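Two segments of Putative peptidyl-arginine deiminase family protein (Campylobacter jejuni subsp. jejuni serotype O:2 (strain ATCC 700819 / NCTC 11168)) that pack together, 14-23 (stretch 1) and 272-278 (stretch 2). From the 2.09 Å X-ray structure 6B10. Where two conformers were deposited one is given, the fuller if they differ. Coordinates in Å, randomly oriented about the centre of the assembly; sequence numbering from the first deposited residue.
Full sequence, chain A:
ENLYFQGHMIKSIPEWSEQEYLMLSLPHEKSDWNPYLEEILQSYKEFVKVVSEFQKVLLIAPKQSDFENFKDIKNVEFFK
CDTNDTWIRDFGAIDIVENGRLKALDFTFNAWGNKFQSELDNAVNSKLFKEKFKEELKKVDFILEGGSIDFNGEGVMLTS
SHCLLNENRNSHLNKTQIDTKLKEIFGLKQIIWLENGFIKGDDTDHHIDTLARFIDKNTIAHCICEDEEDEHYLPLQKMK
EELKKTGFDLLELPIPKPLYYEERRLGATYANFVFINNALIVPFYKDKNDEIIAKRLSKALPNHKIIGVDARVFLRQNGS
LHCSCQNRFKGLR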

ATOM      1  N   PRO A  14       3.962  -2.044  11.175  1.00 21.45           N
ATOM      2  CA  PRO A  14       4.138  -0.906  10.289  1.00 21.55           C
ATOM      3  C   PRO A  14       4.992  -1.284   9.086  1.00 21.74           C
ATOM      4  O   PRO A  14       5.812  -2.207   9.165  1.00 21.84           O
ATOM      5  N   GLU A  15       4.825  -0.549   7.990  1.00 21.78           N
ATOM      6  CA  GLU A  15       5.466  -0.903   6.726  1.00 21.48           C
ATOM      7  C   GLU A  15       6.993  -0.827   6.770  1.00 21.33           C
ATOM      8  O   GLU A  15       7.678  -1.504   5.995  1.00 21.33           O
ATOM      9  N   TRP A  16       7.528  -0.019   7.677  1.00 21.34           N
ATOM     10  CA  TRP A  16       8.980   0.123   7.793  1.00 22.19           C
ATOM     11  C   TRP A  16       9.691  -1.002   8.564  1.00 22.79           C
ATOM     12  O   TRP A  16      10.915  -1.000   8.656  1.00 22.74           O
ATOM     13  N   SER A  17       8.944  -1.958   9.113  1.00 24.36           N
ATOM     14  CA  SER A  17       9.555  -3.152   9.709  1.00 25.99           C
ATOM     15  C   SER A  17      10.232  -3.986   8.620  1.00 27.57           C
ATOM     16  O   SER A  17       9.860  -3.909   7.436  1.00 26.92           O
ATOM     17  N   GLU A  18      11.223  -4.773   9.033  1.00 27.29           N
ATOM     18  CA  GLU A  18      12.053  -5.535   8.106  1.00 28.11           C
ATOM     19  C   GLU A  18      11.213  -6.528   7.312  1.00 26.73           C
ATOM     20  O   GLU A  18      10.301  -7.158   7.847  1.00 25.83           O
ATOM     21  N   GLN A  19      11.539  -6.667   6.035  1.00 25.53           N
ATOM     22  CA  GLN A  19      10.757  -7.469   5.115  1.00 25.74           C
ATOM     23  C   GLN A  19      11.596  -8.536   4.421  1.00 26.54           C
ATOM     24  O   GLN A  19      12.821  -8.434   4.348  1.00 25.38           O
ATOM     25  N   GLU A  20      10.903  -9.558   3.922  1.00 27.32           N
ATOM     26  CA  GLU A  20      11.532 -10.629   3.160  0.50 28.11           C
ATOM     27  C   GLU A  20      11.284 -10.414   1.665  1.00 28.41           C
ATOM     28  O   GLU A  20      12.198 -10.555   0.857  1.00 28.91           O
ATOM     29  N   TYR A  21      10.052 -10.057   1.302  1.00 28.42           N
ATOM     30  CA  TYR A  21       9.690  -9.817  -0.095  1.00 28.41           C
ATOM     31  C   TYR A  21       8.851  -8.562  -0.276  1.00 28.03           C
ATOM     32  O   TYR A  21       8.067  -8.198   0.603  1.00 27.48           O
ATOM     33  N   LEU A  22       9.010  -7.918  -1.432  1.00 27.16           N
ATOM     34  CA  LEU A  22       7.946  -7.103  -2.006  1.00 27.67           C
ATOM     35  C   LEU A  22       7.314  -7.916  -3.140  1.00 28.39           C
ATOM     36  O   LEU A  22       8.006  -8.449  -4.012  1.00 27.34           O
ATOM     37  N   MET A  23       5.995  -8.001  -3.122  1.00 29.07           N
ATOM     38  CA  MET A  23       5.277  -8.839  -4.057  1.00 30.07           C
ATOM     39  C   MET A  23       4.451  -7.987  -5.008  1.00 30.17           C
ATOM     40  O   MET A  23       3.790  -7.041  -4.590  1.00 29.55           O
ATOM     41  N   ASN A 272       1.154   7.517  -1.880  1.00 23.42           N
ATOM     42  CA  ASN A 272       1.222   6.122  -2.331  1.00 23.49           C
ATOM     43  C   ASN A 272       2.668   5.616  -2.476  1.00 23.05           C
ATOM     44  O   ASN A 272       3.005   4.916  -3.441  1.00 23.16           O
ATOM     45  N   PHE A 273       3.518   5.973  -1.512  1.00 22.37           N
ATOM     46  CA  PHE A 273       4.882   5.457  -1.440  1.00 21.55           C
ATOM     47  C   PHE A 273       4.899   4.063  -0.818  1.00 21.60           C
ATOM     48  O   PHE A 273       3.870   3.568  -0.357  1.00 20.85           O
ATOM     49  N   VAL A 274       6.066   3.425  -0.810  1.00 21.81           N
ATOM     50  CA  VAL A 274       6.195   2.119  -0.189  1.00 22.34           C
ATOM     51  C   VAL A 274       7.516   1.983   0.549  1.00 21.72           C
ATOM     52  O   VAL A 274       8.569   2.267  -0.001  1.00 22.50           O
ATOM     53  N   PHE A 275       7.442   1.571   1.814  1.00 21.32           N
ATOM     54  CA  PHE A 275       8.642   1.281   2.585  1.00 20.80           C
ATOM     55  C   PHE A 275       9.164  -0.098   2.211  1.00 20.97           C
ATOM     56  O   PHE A 275       8.381  -1.040   2.024  1.00 20.57           O
ATOM     57  N   ILE A 276      10.485  -0.191   2.095  1.00 21.06           N
ATOM     58  CA  ILE A 276      11.198  -1.450   1.936  1.00 21.49           C
ATOM     59  C   ILE A 276      12.442  -1.351   2.794  1.00 21.97           C
ATOM     60  O   ILE A 276      12.701  -0.308   3.399  1.00 22.51           O
ATOM     61  N   ASN A 277      13.221  -2.421   2.859  1.00 23.24           N
ATOM     62  CA  ASN A 277      14.395  -2.412   3.729  1.00 23.69           C
ATOM     63  C   ASN A 277      15.355  -1.282   3.358  1.00 24.17           C
ATOM     64  O   ASN A 277      15.838  -1.218   2.224  1.00 23.98           O
ATOM     65  N   ASN A 278      15.590  -0.381   4.314  1.00 23.15           N
ATOM     66  CA  ASN A 278      16.530   0.729   4.159  1.00 22.95           C
ATOM     67  C   ASN A 278      16.138   1.782   3.123  1.00 22.78           C
ATOM     68  O   ASN A 278      16.938   2.648   2.792  1.00 22.63           O
TER

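Where a loop packs beside a strand, side chains can supply hydrogen bonds that a backbone ladder would otherwise make. The packing of residues 14-23 against 272-278 in this putative peptidyl-arginine deiminase family protein is a compact example: all four direct hydrogen bonds between the stretches pair a side-chain atom with a backbone atom, and together the two stretches bury 479 Å² of surface.

Stretch 1 opens with a type I turn from Pro14 to Ser17, closed by the backbone bond from Ser17 N to Pro14 O (3.1 Å). Pro14 itself makes no contact with stretch 2, but the turn that it begins presents Glu15 and Trp16 to the strand. Glu15 points toward stretch 2, with chi1 and chi2 both t, so that its extended chain carries the carboxylate to the backbone at Val274 and Phe275. There Glu15 OE2 accepts a hydrogen bond from Phe275 N at 3.0 Å, and the N-H...acceptor angle of 161° is close to linear. Glu15 OE2 also lies 3.7 Å from Val274 CG2, while the aliphatic part of the side chain rests on Phe275, with Glu15 CG 3.8 Å from Phe275 CB.

The CA-to-CB bond of Trp16 points sideways, and chi1 is p. Trp16 CB sits over the face of the Phe275 ring, 4.1 Å from the centroid, in a CH-pi contact. The indole then turns its edge toward that ring, giving an edge-to-face pair with the centroids of the Trp16 six-membered ring and the Phe275 ring 5.8 Å apart and planes at 72°. Phe275, with chi1 m, points toward stretch 1 and has 95 Å² covered by it, more than any other residue of the pair.

Ser17 points away, yet its carbonyl still takes part through solvent: water 2 lies within donating distance of both Ser17 O (2.8 Å) and Asn277 OD1 (2.9 Å). Water 1 lies nearby, 2.7 Å from Ile276 O and, in a weaker contact, 3.3 Å from Trp16 O. Glu18 is exposed; its CA-to-CB bond points sideways, with chi1 and chi2 t, and Glu18 CG comes within 3.9 Å of Asn277 OD1.

Gln19 is the polar centre of the contact. Asn277, chi1 m, brings its amide to the Gln19 backbone and engages it at two points: Gln19 N donates to Asn277 OD1 at 2.9 Å, and Asn277 ND2 donates to Gln19 O at 3.0 Å. The CA-to-CB bond of Gln19 points toward stretch 2, with chi1 m and chi2 t, and Gln19 NE2 donates to Phe275 O at 3.0 Å with a nearly straight angle of 173°; Gln19 NE2 also makes a weak bond to Glu15 O at 2.8 Å, within its own stretch.

At Glu20 the chain turns a corner, and Glu20 and Tyr21 both point away. Leu22 points back toward stretch 2, with chi1 t and chi2 p, and closes the interface with purely apolar contacts: Leu22 CD1 lies 4.0 Å from Val274 CG2, and Leu22 CD2 lies 4.4 Å from Ile276 CG2.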

ATOM      1  CB  PRO A  14       4.869   0.108  11.166  1.00 21.73           C
ATOM      2  CG  PRO A  14       5.665  -0.724  12.103  1.00 21.73           C
ATOM      3  CD  PRO A  14       4.870  -1.987  12.333  1.00 21.60           C
ATOM      4  CB  GLU A  15       4.933  -0.018   5.608  1.00 21.73           C
ATOM      5  CG  GLU A  15       5.098  -0.611   4.226  1.00 22.06           C
ATOM      6  CD  GLU A  15       4.163   0.049   3.241  1.00 22.62           C
ATOM      7  OE1 GLU A  15       2.969  -0.319   3.238  1.00 22.71           O
ATOM      8  OE2 GLU A  15       4.616   0.960   2.512  1.00 22.29           O
ATOM      9  CB  TRP A  16       9.346   1.492   8.377  1.00 22.37           C
ATOM     10  CG  TRP A  16       8.815   1.749   9.749  1.00 22.56           C
ATOM     11  CD1 TRP A  16       9.354   1.331  10.928  1.00 22.64           C
ATOM     12  CD2 TRP A  16       7.646   2.502  10.081  1.00 22.64           C
ATOM     13  NE1 TRP A  16       8.588   1.773  11.977  1.00 23.40           N
ATOM     14  CE2 TRP A  16       7.534   2.498  11.483  1.00 23.03           C
ATOM     15  CE3 TRP A  16       6.676   3.175   9.325  1.00 22.71           C
ATOM     16  CZ2 TRP A  16       6.489   3.142  12.151  1.00 23.11           C
ATOM     17  CZ3 TRP A  16       5.649   3.818   9.984  1.00 22.56           C
ATOM     18  CH2 TRP A  16       5.560   3.797  11.383  1.00 22.63           C
ATOM     19  CB  SER A  17       8.521  -4.012  10.431  1.00 26.19           C
ATOM     20  OG  SER A  17       7.908  -3.293  11.475  1.00 27.16           O
ATOM     21  CB  GLU A  18      13.174  -6.265   8.861  1.00 29.86           C
ATOM     22  CG  GLU A  18      14.255  -6.832   7.949  1.00 32.72           C
ATOM     23  CD  GLU A  18      15.481  -7.331   8.709  1.00 35.95           C
ATOM     24  OE1 GLU A  18      15.347  -7.709   9.891  1.00 37.60           O
ATOM     25  OE2 GLU A  18      16.582  -7.354   8.121  1.00 39.17           O
ATOM     26  CB  GLN A  19      10.130  -6.560   4.048  1.00 25.79           C
ATOM     27  CG  GLN A  19       9.149  -5.525   4.586  1.00 24.93           C
ATOM     28  CD  GLN A  19       8.847  -4.431   3.570  1.00 25.09           C
ATOM     29  OE1 GLN A  19       8.688  -4.707   2.375  1.00 24.12           O
ATOM     30  NE2 GLN A  19       8.776  -3.183   4.035  1.00 23.91           N
ATOM     31  CB  GLU A  20      10.996 -11.994   3.611  0.50 28.70           C
ATOM     32  CG  GLU A  20      11.835 -13.181   3.156  0.50 29.00           C
ATOM     33  CD  GLU A  20      13.133 -13.320   3.928  0.50 28.93           C
ATOM     34  OE1 GLU A  20      13.081 -13.459   5.165  0.50 29.55           O
ATOM     35  OE2 GLU A  20      14.207 -13.309   3.293  0.50 29.00           O
ATOM     36  CB  TYR A  21       8.837 -10.966  -0.625  1.00 29.71           C
ATOM     37  CG  TYR A  21       9.554 -12.278  -0.868  1.00 31.46           C
ATOM     38  CD1 TYR A  21      10.235 -12.512  -2.057  1.00 31.89           C
ATOM     39  CD2 TYR A  21       9.507 -13.303   0.073  1.00 33.11           C
ATOM     40  CE1 TYR A  21      10.863 -13.720  -2.296  1.00 33.07           C
ATOM     41  CE2 TYR A  21      10.140 -14.514  -0.153  1.00 33.50           C
ATOM     42  CZ  TYR A  21      10.812 -14.718  -1.337  1.00 34.08           C
ATOM     43  OH  TYR A  21      11.437 -15.923  -1.563  1.00 36.75           O
ATOM     44  CB  LEU A  22       8.461  -5.759  -2.531  1.00 27.22           C
ATOM     45  CG  LEU A  22       7.368  -4.713  -2.811  1.00 27.12           C
ATOM     46  CD1 LEU A  22       6.747  -4.197  -1.523  1.00 27.20           C
ATOM     47  CD2 LEU A  22       7.901  -3.538  -3.614  1.00 26.96           C
ATOM     48  CB  MET A  23       4.387  -9.798  -3.287  1.00 30.96           C
ATOM     49  CG  MET A  23       5.154 -10.605  -2.248  1.00 32.19           C
ATOM     50  SD  MET A  23       4.146 -11.814  -1.381  1.00 34.54           S
ATOM     51  CE  MET A  23       2.872 -10.780  -0.671  1.00 35.06           C
ATOM     52  CB  ASN A 272       0.466   5.980  -3.655  1.00 24.16           C
ATOM     53  CG  ASN A 272      -0.316   4.689  -3.750  1.00 24.79           C
ATOM     54  OD1 ASN A 272      -0.020   3.833  -4.576  1.00 25.62           O
ATOM     55  ND2 ASN A 272      -1.327   4.547  -2.908  1.00 25.41           N
ATOM     56  CB  PHE A 273       5.816   6.415  -0.672  1.00 21.24           C
ATOM     57  CG  PHE A 273       5.263   6.937   0.636  1.00 21.29           C
ATOM     58  CD1 PHE A 273       4.904   6.074   1.674  1.00 21.04           C
ATOM     59  CD2 PHE A 273       5.159   8.306   0.854  1.00 21.02           C
ATOM     60  CE1 PHE A 273       4.423   6.571   2.879  1.00 21.01           C
ATOM     61  CE2 PHE A 273       4.678   8.804   2.058  1.00 21.16           C
ATOM     62  CZ  PHE A 273       4.315   7.934   3.073  1.00 20.86           C
ATOM     63  CB  VAL A 274       6.000   0.961  -1.205  1.00 23.17           C
ATOM     64  CG1 VAL A 274       6.908   1.110  -2.405  1.00 23.99           C
ATOM     65  CG2 VAL A 274       6.218  -0.392  -0.533  1.00 23.50           C
ATOM     66  CB  PHE A 275       8.364   1.300   4.080  1.00 21.05           C
ATOM     67  CG  PHE A 275       8.337   2.674   4.692  1.00 21.09           C
ATOM     68  CD1 PHE A 275       9.521   3.336   4.997  1.00 20.80           C
ATOM     69  CD2 PHE A 275       7.126   3.282   5.015  1.00 20.72           C
ATOM     70  CE1 PHE A 275       9.496   4.589   5.588  1.00 20.62           C
ATOM     71  CE2 PHE A 275       7.096   4.535   5.609  1.00 20.43           C
ATOM     72  CZ  PHE A 275       8.282   5.188   5.894  1.00 20.74           C
ATOM     73  CB  ILE A 276      11.568  -1.719   0.469  1.00 21.78           C
ATOM     74  CG1 ILE A 276      12.395  -0.560  -0.101  1.00 22.11           C
ATOM     75  CG2 ILE A 276      10.301  -1.938  -0.354  1.00 21.84           C
ATOM     76  CD1 ILE A 276      13.084  -0.879  -1.410  1.00 22.50           C
ATOM     77  CB  ASN A 277      15.102  -3.758   3.677  1.00 24.17           C
ATOM     78  CG  ASN A 277      14.254  -4.874   4.244  1.00 24.83           C
ATOM     79  OD1 ASN A 277      13.256  -4.624   4.924  1.00 25.87           O
ATOM     80  ND2 ASN A 277      14.633  -6.115   3.961  1.00 24.98           N
ATOM     81  CB  ASN A 278      17.945   0.209   3.853  1.00 23.81           C
ATOM     82  CG  ASN A 278      18.466  -0.701   4.935  1.00 24.34           C
ATOM     83  OD1 ASN A 278      18.660  -1.894   4.718  1.00 25.62           O
ATOM     84  ND2 ASN A 278      18.663  -0.149   6.119  1.00 24.95           N
TER
HETATM   85  O   HOH W   1      11.777   0.514   5.809  1.00 23.70           O
HETATM   86  O   HOH W   2      11.792  -2.389   6.174  1.00 25.21           O